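Catechol 1,2-dioxygenase (Burkholderia ambifaria, PDB 5VXT) probably catalyses the ring-opening, intradiol cleavage of catechol by molecular oxygen, using a non-haem iron(III) ion that holds the substrate in this crystal. Local coordinates at residues B[233-236]-B[237-240]; B[264-267]-B[268-272]; B[39-42]-B[43-46]; B[314-317]-B[318-322]. One frame throughout, in Å; residues are numbered along the deposited sequence. Where two conformers were deposited one is given.

Catechol 1,2-dioxygenase illustrates how local contacts, each between neighbouring stretches of chain, can serve quite different parts of one fold. Along the sequence interaction 3 comes first, then interactions 1, 2 and 4. Interactions 1 and 2 both belong to the iron-binding dioxygenase part, with centres about 8 Å apart, and they touch: Arg235 NH2 makes a 2.6 Å salt bridge to Asp266 OD1, joining the loop that leads into strand 238-244 to the loop that follows strand 251-256. Interaction 4, about 20 Å from interaction 1 between centres, runs into the short strand 321-322. Interaction 3 starts helix 42-62, about 38 Å from interaction 1 between centres, and shares with interaction 4 the border with the second subunit.

Interaction 1: B[233-236]-B[237-240]; sequences GNRP and AHVH. With FE (Fe (III) ion), chain J; CAQ (catechol), chain K.
Arg235 lays the end of its guanidinium over the imidazole of His238: NH1 sits above the middle of the ring, 3.2 Å from NE2, and the two planes are inclined at 38°. The side chains cross nearly at right angles, and bends at chi2 and chi3 bring the arginine tip back over the ring. In the plane of the same imidazole, ND1 donates to Pro236 O at 2.8 Å, a nearly straight bond of 169°. This bond fixes the rotation of the ring and leaves NE2, on its far side, for the iron at 2.0 Å. With CG between the backbone N and the carbonyl carbon (chi1 63°), the His238 ring turns back toward Pro236, where ND1 meets the carbonyl. His240, two residues further along the strand with Val239 between, brings its own NE2 to the iron, also at 2.0 Å. Catechol binds the metal through O3 at 2.3 Å and through O4, whose position is less certain. Outside the segments, Arg235 NH2 pairs with Asp266 and NH1 with Gln254. Tyr178 adds a further ligand, and this mixed histidine and tyrosine coordination of iron(III) is the hallmark of intradiol dioxygenase active sites.

Interaction 2: B[264-267]-B[268-272]; sequences WDDF and AYATR. With EDO (1,2-ethanediol), chain M.
Asp266 turns its carboxylate forward, into the loop that follows, and this is the tight half of the contact. OD2 accepts from Ala268 N at 3.0 Å with an angle of 169°, an Asx turn, while OD1 accepts from Ala270 N, also at 3.0 Å. Both N-H groups approach from above the carboxylate plane. With CG anti to the backbone N (chi1 179°), the carboxylate lies against the turn and can reach both amides. The backbone closes the same bend: Tyr269 N donates to Asp266 O at 3.2 Å, completing a type I beta turn from Asp266 to Tyr269. The Tyr269 ring then lies with one face over this turn, Asp266 O being offset toward its rim. The carboxylate is buried, and the charge of Arg235 beside OD1 probably favours its ionised form.

Packing is looser at the other end, where Trp264 is exposed. There the methyl CG2 of Thr271 stands over one face of the indole in a CH-pi contact, 3.9 Å from the centroid of the six-membered ring. Between the two arms lies a 1,2-ethanediol, probably from the crystallisation liquor. Its O1 accepts from Asp266 N at 3.1 Å, whereas its bonds to Thr271 N and O are weak.

The loop as a whole runs between strands 251-256 and 280-282. Phe267 and Ala268 rest on Leu87 and Ala90 of helix 85-91, the Ala268 side chain about 4 Å from catechol, and Tyr269 packs on Leu22 of the second subunit.

Interaction 3: B[39-42]-B[43-46]; sequences AGNA and RTQQ
Asn41 OD1 gathers donors at the start of a helix. Thr44 N reaches it at 2.9 Å, with an N-H...O angle of 155° and in the plane of the amide carbonyl, and a water donates to it at 2.9 Å. The same water also bonds to Thr44 OG1, 2.9 Å away, and so spans the two side chains, which cross at about a right angle. Placing CG anti to the backbone N, with chi1 at 180°, swings the asparagine amide forward over the first turn, where OD1 can take up an N-H that has no carbonyl of a preceding turn to meet.

Behind this cap the regular helical pattern sets in at once. Gln45 N donates to Asn41 O at 3.0 Å, and Gln46 N donates to Ala42 O at 2.9 Å. The Gln45 side chain reaches back, extended, along the incoming chain; its CG lies 3.2 Å from Asn41 O, and its NE2 comes beside Gly40 CA. On another side of the helix, Arg43 NH1 donates to Gln46 OE1 at 3.0 Å. The oxygen lies at the edge of the guanidinium, while the nitrogen stands above the plane of the glutamine amide.

The outward ends serve the dimer. Arg43 meets Glu68 and Leu62 O of the second subunit, Thr44 OG1 its Arg228, and Gln45 NE2 its Leu229 O. Thr44 also touches a bound phosphatidylethanolamine. Taken together this is a classic asparagine N-cap, opening helix 42-62 at the subunit interface.

Interaction 4: B[314-317]-B[318-322]; sequences QIVE and RLRAS
Two hydrogen bonds from Arg320 converge on one backbone oxygen, Val316 O. NH2 donates at 2.6 Å and NH1 at 3.0 Å, so the guanidinium meets the carbonyl end-on, with the oxygen near its own plane. The two approaches differ: NH1 lies in the carbonyl plane, on a lone pair, whereas NH2 stands 40° out of it. An extended chain from CG to NE gives the arginine the length to reach back four residues.

Between the two segments the charge pairing is weaker. Glu317 OE1 lies 4.2 Å from Arg320 NH1, beyond a salt bridge, although the opposite charges should still attract. The firmer charge partner of Arg320 is Glu120, bound by NH2.

The aliphatic part of Arg318 packs on the Arg320 guanidinium, with CG over one face and offset toward its rim. One carbon further out, CD makes the apolar contact across the segments, 4.4 Å from Val316 CG1. The charged end of Arg318 leads away to a salt bridge with Glu95 and a cation-pi contact with Trp70 of the second subunit, on which Val316 also packs.

Chemically, then, a side chain, not a backbone N-H, supplies the donors to Val316 O, and Glu120 probably offsets the charge, whereas Arg318 N is buried without a partner. The two bonds link residues four apart where the chain enters strand 321-322, and would be expected to restrict its movement there.

Interaction 1: B[233-236]-B[237-240]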
loop_
_atom_site.group_PDB
_atom_site.type_symbol
_atom_site.label_atom_id
_atom_site.label_comp_id
_atom_site.label_asym_id
_atom_site.label_seq_id
_atom_site.Cartn_x
_atom_site.Cartn_y
_atom_site.Cartn_z
ATOM N N GLY B 233 3.320 15.177 12.303
ATOM C CA GLY B 233 4.258 14.144 11.907
ATOM C C GLY B 233 5.680 14.367 12.392
ATOM O O GLY B 233 6.640 14.132 11.652
ATOM N N ASN B 234 5.833 14.812 13.635
ATOM C CA ASN B 234 7.143 15.143 14.180
ATOM C C ASN B 234 7.581 14.130 15.232
ATOM O O ASN B 234 6.750 13.530 15.922
ATOM C CB ASN B 234 7.128 16.542 14.795
ATOM C CG ASN B 234 6.720 17.604 13.807
ATOM O OD1 ASN B 234 5.834 18.414 14.082
ATOM N ND2 ASN B 234 7.361 17.611 12.647
ATOM N N ARG B 235 8.908 13.954 15.354
ATOM C CA ARG B 235 9.557 13.196 16.413
ATOM C C ARG B 235 10.417 14.132 17.259
ATOM O O ARG B 235 10.933 15.132 16.753
ATOM C CB ARG B 235 10.456 12.063 15.874
ATOM C CG ARG B 235 9.771 11.008 15.025
ATOM C CD ARG B 235 10.422 9.646 15.234
ATOM N NE ARG B 235 10.371 9.292 16.644
ATOM C CZ ARG B 235 11.293 8.575 17.273
ATOM N NH1 ARG B 235 12.352 8.118 16.614
ATOM N NH2 ARG B 235 11.155 8.328 18.569
ATOM N N PRO B 236 10.579 13.843 18.545
ATOM C CA PRO B 236 11.580 14.565 19.336
ATOM C C PRO B 236 12.988 14.182 18.902
ATOM O O PRO B 236 13.212 13.160 18.248
ATOM C CB PRO B 236 11.293 14.108 20.769
ATOM C CG PRO B 236 10.693 12.719 20.581
ATOM C CD PRO B 236 9.851 12.846 19.349
ATOM N N ALA B 237 13.953 15.028 19.277
ATOM C CA ALA B 237 15.347 14.740 18.952
ATOM C C ALA B 237 15.783 13.437 19.614
ATOM O O ALA B 237 15.462 13.174 20.776
ATOM C CB ALA B 237 16.249 15.895 19.403
ATOM N N HIS B 238 16.520 12.616 18.873
ATOM C CA HIS B 238 16.816 11.272 19.345
ATOM C C HIS B 238 18.038 10.738 18.615
ATOM O O HIS B 238 18.483 11.298 17.609
ATOM C CB HIS B 238 15.629 10.333 19.131
ATOM C CG HIS B 238 15.275 10.156 17.692
ATOM N ND1 HIS B 238 14.498 11.063 17.005
ATOM C CD2 HIS B 238 15.613 9.196 16.800
ATOM C CE1 HIS B 238 14.361 10.663 15.754
ATOM N NE2 HIS B 238 15.028 9.534 15.604
ATOM N N VAL B 239 18.569 9.635 19.142
ATOM C CA VAL B 239 19.702 8.923 18.560
ATOM C C VAL B 239 19.370 7.436 18.566
ATOM O O VAL B 239 18.910 6.912 19.584
ATOM C CB VAL B 239 21.008 9.191 19.340
ATOM C CG1 VAL B 239 22.153 8.415 18.738
ATOM C CG2 VAL B 239 21.318 10.671 19.343
ATOM N N HIS B 240 19.608 6.760 17.438
ATOM C CA HIS B 240 19.339 5.333 17.276
ATOM C C HIS B 240 20.562 4.491 17.610
ATOM O O HIS B 240 21.696 4.902 17.362
ATOM C CB HIS B 240 18.948 5.019 15.837
ATOM C CG HIS B 240 17.658 5.634 15.400
ATOM N ND1 HIS B 240 16.454 4.972 15.500
ATOM C CD2 HIS B 240 17.383 6.838 14.843
ATOM C CE1 HIS B 240 15.491 5.742 15.025
ATOM N NE2 HIS B 240 16.027 6.879 14.619
HETATM FE FE FE J . 15.338 8.624 13.803
HETATM C C1 CAQ K . 10.523 7.991 11.123
HETATM C C2 CAQ K . 11.782 8.584 11.053
HETATM C C3 CAQ K . 12.702 8.347 12.064
HETATM O O3 CAQ K . 13.943 8.897 12.043
HETATM C C4 CAQ K . 12.324 7.476 13.192
HETATM O O4 CAQ K . 13.220 7.250 14.183
HETATM C C5 CAQ K . 11.059 6.904 13.220
HETATM C C6 CAQ K . 10.164 7.166 12.187
#

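Interaction 2: B[264-267]-B[268-272]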
loop_
_atom_site.group_PDB
_atom_site.type_symbol
_atom_site.label_atom_id
_atom_site.label_comp_id
_atom_site.label_asym_id
_atom_site.label_seq_id
_atom_site.Cartn_x
_atom_site.Cartn_y
_atom_site.Cartn_z
ATOM N N TRP B 264 6.930 13.363 24.935
ATOM C CA TRP B 264 5.706 12.619 25.194
ATOM C C TRP B 264 4.621 12.911 24.161
ATOM O O TRP B 264 3.430 12.784 24.463
ATOM C CB TRP B 264 5.216 12.879 26.618
ATOM C CG TRP B 264 6.182 12.327 27.650
ATOM C CD1 TRP B 264 6.871 13.037 28.597
ATOM C CD2 TRP B 264 6.583 10.958 27.805
ATOM N NE1 TRP B 264 7.663 12.190 29.336
ATOM C CE2 TRP B 264 7.503 10.910 28.873
ATOM C CE3 TRP B 264 6.248 9.769 27.151
ATOM C CZ2 TRP B 264 8.089 9.715 29.302
ATOM C CZ3 TRP B 264 6.833 8.584 27.577
ATOM C CH2 TRP B 264 7.744 8.566 28.638
ATOM N N ASP B 265 5.015 13.273 22.940
ATOM C CA ASP B 265 4.070 13.420 21.827
ATOM C C ASP B 265 4.773 13.054 20.517
ATOM O O ASP B 265 4.743 13.797 19.534
ATOM C CB ASP B 265 3.496 14.838 21.788
ATOM C CG ASP B 265 2.237 14.941 20.923
ATOM O OD1 ASP B 265 1.780 16.068 20.670
ATOM O OD2 ASP B 265 1.697 13.895 20.501
ATOM N N ASP B 266 5.429 11.893 20.510
ATOM C CA ASP B 266 6.138 11.375 19.352
ATOM C C ASP B 266 5.123 10.801 18.373
ATOM O O ASP B 266 4.260 10.012 18.770
ATOM C CB ASP B 266 7.109 10.286 19.824
ATOM C CG ASP B 266 7.912 9.638 18.707
ATOM O OD1 ASP B 266 8.635 8.674 19.038
ATOM O OD2 ASP B 266 7.874 10.061 17.540
ATOM N N PHE B 267 5.209 11.201 17.101
ATOM C CA PHE B 267 4.236 10.680 16.138
ATOM C C PHE B 267 4.446 9.203 15.842
ATOM O O PHE B 267 3.554 8.579 15.256
ATOM C CB PHE B 267 4.262 11.485 14.828
ATOM C CG PHE B 267 5.097 10.869 13.722
ATOM C CD1 PHE B 267 4.490 10.189 12.666
ATOM C CD2 PHE B 267 6.476 11.002 13.718
ATOM C CE1 PHE B 267 5.253 9.635 11.641
ATOM C CE2 PHE B 267 7.242 10.455 12.696
ATOM C CZ PHE B 267 6.625 9.766 11.659
ATOM N N ALA B 268 5.584 8.636 16.247
ATOM C CA ALA B 268 5.874 7.223 16.038
ATOM C C ALA B 268 5.852 6.427 17.338
ATOM O O ALA B 268 6.222 5.233 17.339
ATOM C CB ALA B 268 7.222 7.069 15.333
ATOM N N TYR B 269 5.450 7.064 18.440
ATOM C CA TYR B 269 5.113 6.390 19.694
ATOM C C TYR B 269 6.288 5.590 20.265
ATOM O O TYR B 269 6.096 4.532 20.864
ATOM C CB TYR B 269 3.885 5.495 19.504
ATOM C CG TYR B 269 2.700 6.252 18.926
ATOM C CD1 TYR B 269 2.333 6.130 17.589
ATOM C CD2 TYR B 269 1.973 7.114 19.729
ATOM C CE1 TYR B 269 1.232 6.856 17.075
ATOM C CE2 TYR B 269 0.907 7.820 19.236
ATOM C CZ TYR B 269 0.540 7.704 17.915
ATOM O OH TYR B 269 -0.546 8.449 17.479
ATOM N N ALA B 270 7.511 6.114 20.118
ATOM C CA ALA B 270 8.723 5.352 20.416
ATOM C C ALA B 270 9.389 5.726 21.733
ATOM O O ALA B 270 10.360 5.062 22.121
ATOM C CB ALA B 270 9.751 5.524 19.290
ATOM N N THR B 271 8.908 6.759 22.420
ATOM C CA THR B 271 9.555 7.201 23.653
ATOM C C THR B 271 9.316 6.201 24.778
ATOM O O THR B 271 8.217 5.662 24.938
ATOM C CB THR B 271 9.026 8.581 24.050
ATOM O OG1 THR B 271 9.336 9.512 23.009
ATOM C CG2 THR B 271 9.657 9.071 25.358
ATOM N N ARG B 272 10.362 5.943 25.561
ATOM C CA ARG B 272 10.243 5.096 26.733
ATOM C C ARG B 272 10.928 5.775 27.913
ATOM O O ARG B 272 11.908 6.495 27.743
ATOM C CB ARG B 272 10.827 3.721 26.478
ATOM C CG ARG B 272 10.187 3.034 25.287
ATOM C CD ARG B 272 10.621 1.586 25.200
ATOM N NE ARG B 272 9.841 0.776 26.120
ATOM C CZ ARG B 272 9.666 -0.532 25.993
ATOM N NH1 ARG B 272 10.237 -1.188 24.986
ATOM N NH2 ARG B 272 8.915 -1.175 26.877
HETATM C C1 EDO M . 4.647 9.225 23.507
HETATM O O1 EDO M . 5.726 9.644 22.671
HETATM C C2 EDO M . 4.477 7.726 23.316
HETATM O O2 EDO M . 5.783 7.151 23.189
#

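Interaction 3: B[39-42]-B[43-46]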
loop_
_atom_site.group_PDB
_atom_site.type_symbol
_atom_site.label_atom_id
_atom_site.label_comp_id
_atom_site.label_asym_id
_atom_site.label_seq_id
_atom_site.Cartn_x
_atom_site.Cartn_y
_atom_site.Cartn_z
ATOM N N ALA B 39 0.194 -25.364 -5.706
ATOM C CA ALA B 39 1.191 -24.305 -5.623
ATOM C C ALA B 39 0.699 -23.138 -4.774
ATOM O O ALA B 39 -0.490 -23.010 -4.463
ATOM C CB ALA B 39 1.573 -23.818 -7.013
ATOM N N GLY B 40 1.630 -22.280 -4.418
ATOM C CA GLY B 40 1.301 -21.198 -3.521
ATOM C C GLY B 40 1.853 -21.456 -2.134
ATOM O O GLY B 40 1.985 -22.604 -1.684
ATOM N N ASN B 41 2.198 -20.371 -1.455
ATOM C CA ASN B 41 2.726 -20.410 -0.099
ATOM C C ASN B 41 1.560 -20.379 0.880
ATOM O O ASN B 41 0.793 -19.410 0.905
ATOM C CB ASN B 41 3.661 -19.223 0.127
ATOM C CG ASN B 41 4.242 -19.206 1.508
ATOM O OD1 ASN B 41 3.639 -18.671 2.431
ATOM N ND2 ASN B 41 5.420 -19.805 1.667
ATOM N N ALA B 42 1.427 -21.440 1.684
ATOM C CA ALA B 42 0.261 -21.569 2.556
ATOM C C ALA B 42 0.184 -20.437 3.574
ATOM O O ALA B 42 -0.905 -19.932 3.865
ATOM C CB ALA B 42 0.280 -22.919 3.270
ATOM N N ARG B 43 1.326 -20.032 4.140
ATOM C CA ARG B 43 1.311 -18.967 5.140
ATOM C C ARG B 43 0.824 -17.652 4.543
ATOM O O ARG B 43 0.073 -16.912 5.189
ATOM C CB ARG B 43 2.704 -18.796 5.741
ATOM C CG ARG B 43 2.844 -17.626 6.729
ATOM C CD ARG B 43 1.918 -17.731 7.942
ATOM N NE ARG B 43 2.324 -16.786 8.981
ATOM C CZ ARG B 43 1.687 -16.595 10.133
ATOM N NH1 ARG B 43 0.587 -17.285 10.398
ATOM N NH2 ARG B 43 2.155 -15.703 11.010
ATOM N N THR B 44 1.257 -17.335 3.317
ATOM C CA THR B 44 0.800 -16.104 2.670
ATOM C C THR B 44 -0.689 -16.175 2.344
ATOM O O THR B 44 -1.418 -15.188 2.510
ATOM C CB THR B 44 1.621 -15.852 1.403
ATOM O OG1 THR B 44 2.995 -15.704 1.760
ATOM C CG2 THR B 44 1.173 -14.582 0.686
ATOM N N GLN B 45 -1.157 -17.339 1.887
ATOM C CA GLN B 45 -2.585 -17.518 1.630
ATOM C C GLN B 45 -3.402 -17.292 2.894
ATOM O O GLN B 45 -4.433 -16.607 2.863
ATOM C CB GLN B 45 -2.845 -18.915 1.070
ATOM C CG GLN B 45 -2.184 -19.174 -0.277
ATOM C CD GLN B 45 -2.104 -20.651 -0.613
ATOM O OE1 GLN B 45 -2.229 -21.511 0.269
ATOM N NE2 GLN B 45 -1.866 -20.959 -1.888
ATOM N N GLN B 46 -2.942 -17.854 4.018
ATOM C CA GLN B 46 -3.629 -17.683 5.298
ATOM C C GLN B 46 -3.696 -16.212 5.706
ATOM O O GLN B 46 -4.761 -15.709 6.089
ATOM C CB GLN B 46 -2.924 -18.506 6.385
ATOM C CG GLN B 46 -3.377 -18.147 7.795
ATOM C CD GLN B 46 -2.457 -18.682 8.882
ATOM O OE1 GLN B 46 -1.263 -18.852 8.669
ATOM N NE2 GLN B 46 -3.019 -18.940 10.056
HETATM O O HOH W 1 5.119 -16.494 3.569
#

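Interaction 4: B[314-317]-B[318-322]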
loop_
_atom_site.group_PDB
_atom_site.type_symbol
_atom_site.label_atom_id
_atom_site.label_comp_id
_atom_site.label_asym_id
_atom_site.label_seq_id
_atom_site.Cartn_x
_atom_site.Cartn_y
_atom_site.Cartn_z
ATOM N N GLN B 314 14.232 -12.696 18.455
ATOM C CA GLN B 314 13.594 -11.397 18.215
ATOM C C GLN B 314 14.338 -10.503 17.226
ATOM O O GLN B 314 13.889 -9.374 16.987
ATOM C CB GLN B 314 13.388 -10.623 19.530
ATOM C CG GLN B 314 14.663 -10.405 20.401
ATOM C CD GLN B 314 15.520 -9.205 19.987
ATOM O OE1 GLN B 314 15.088 -8.045 20.086
ATOM N NE2 GLN B 314 16.752 -9.476 19.553
ATOM N N ILE B 315 15.449 -10.963 16.643
ATOM C CA ILE B 315 16.114 -10.195 15.597
ATOM C C ILE B 315 15.193 -10.086 14.390
ATOM O O ILE B 315 14.445 -11.015 14.065
ATOM C CB ILE B 315 17.461 -10.840 15.213
ATOM C CG1 ILE B 315 18.256 -9.928 14.271
ATOM C CG2 ILE B 315 17.248 -12.203 14.578
ATOM C CD1 ILE B 315 19.737 -10.322 14.110
ATOM N N VAL B 316 15.245 -8.940 13.718
ATOM C CA VAL B 316 14.285 -8.577 12.684
ATOM C C VAL B 316 15.031 -8.369 11.376
ATOM O O VAL B 316 15.998 -7.598 11.325
ATOM C CB VAL B 316 13.505 -7.307 13.088
ATOM C CG1 VAL B 316 12.689 -6.778 11.926
ATOM C CG2 VAL B 316 12.618 -7.601 14.276
ATOM N N GLU B 317 14.572 -9.042 10.321
ATOM C CA GLU B 317 15.068 -8.831 8.968
ATOM C C GLU B 317 14.086 -7.948 8.210
ATOM O O GLU B 317 12.888 -8.256 8.147
ATOM C CB GLU B 317 15.259 -10.162 8.232
ATOM C CG GLU B 317 16.367 -11.031 8.789
ATOM C CD GLU B 317 17.710 -10.331 8.765
ATOM O OE1 GLU B 317 18.342 -10.213 9.840
ATOM O OE2 GLU B 317 18.125 -9.885 7.672
ATOM N N ARG B 318 14.589 -6.841 7.657
ATOM C CA ARG B 318 13.792 -5.962 6.809
ATOM C C ARG B 318 14.719 -5.277 5.816
ATOM O O ARG B 318 15.940 -5.220 6.017
ATOM C CB ARG B 318 13.023 -4.915 7.630
ATOM C CG ARG B 318 13.937 -4.008 8.452
ATOM C CD ARG B 318 13.154 -3.129 9.438
ATOM N NE ARG B 318 12.541 -1.952 8.833
ATOM C CZ ARG B 318 11.953 -0.977 9.528
ATOM N NH1 ARG B 318 11.916 -1.032 10.855
ATOM N NH2 ARG B 318 11.402 0.062 8.903
ATOM N N LEU B 319 14.131 -4.773 4.729
ATOM C CA LEU B 319 14.900 -4.038 3.732
ATOM C C LEU B 319 15.604 -2.857 4.385
ATOM O O LEU B 319 14.962 -2.003 5.003
ATOM C CB LEU B 319 14.002 -3.549 2.596
ATOM C CG LEU B 319 13.674 -4.493 1.440
ATOM C CD1 LEU B 319 13.098 -3.693 0.270
ATOM C CD2 LEU B 319 14.898 -5.284 1.003
ATOM N N ARG B 320 16.928 -2.819 4.258
ATOM C CA ARG B 320 17.739 -1.758 4.838
ATOM C C ARG B 320 18.711 -1.237 3.793
ATOM O O ARG B 320 19.284 -2.013 3.022
ATOM C CB ARG B 320 18.501 -2.255 6.077
ATOM C CG ARG B 320 17.613 -2.455 7.306
ATOM C CD ARG B 320 18.165 -3.557 8.208
ATOM N NE ARG B 320 17.395 -3.751 9.441
ATOM C CZ ARG B 320 17.213 -4.934 10.027
ATOM N NH1 ARG B 320 17.730 -6.039 9.493
ATOM N NH2 ARG B 320 16.500 -5.015 11.142
ATOM N N ALA B 321 18.881 0.082 3.765
ATOM C CA ALA B 321 19.827 0.710 2.856
ATOM C C ALA B 321 21.261 0.371 3.251
ATOM O O ALA B 321 21.543 -0.005 4.390
ATOM C CB ALA B 321 19.641 2.229 2.853
ATOM N N SER B 322 22.170 0.517 2.285
ATOM C CA SER B 322 23.595 0.323 2.514
ATOM C C SER B 322 24.378 1.322 1.673
ATOM O O SER B 322 23.902 1.793 0.636
ATOM C CB SER B 322 24.040 -1.099 2.167
ATOM O OG SER B 322 24.074 -1.278 0.764
#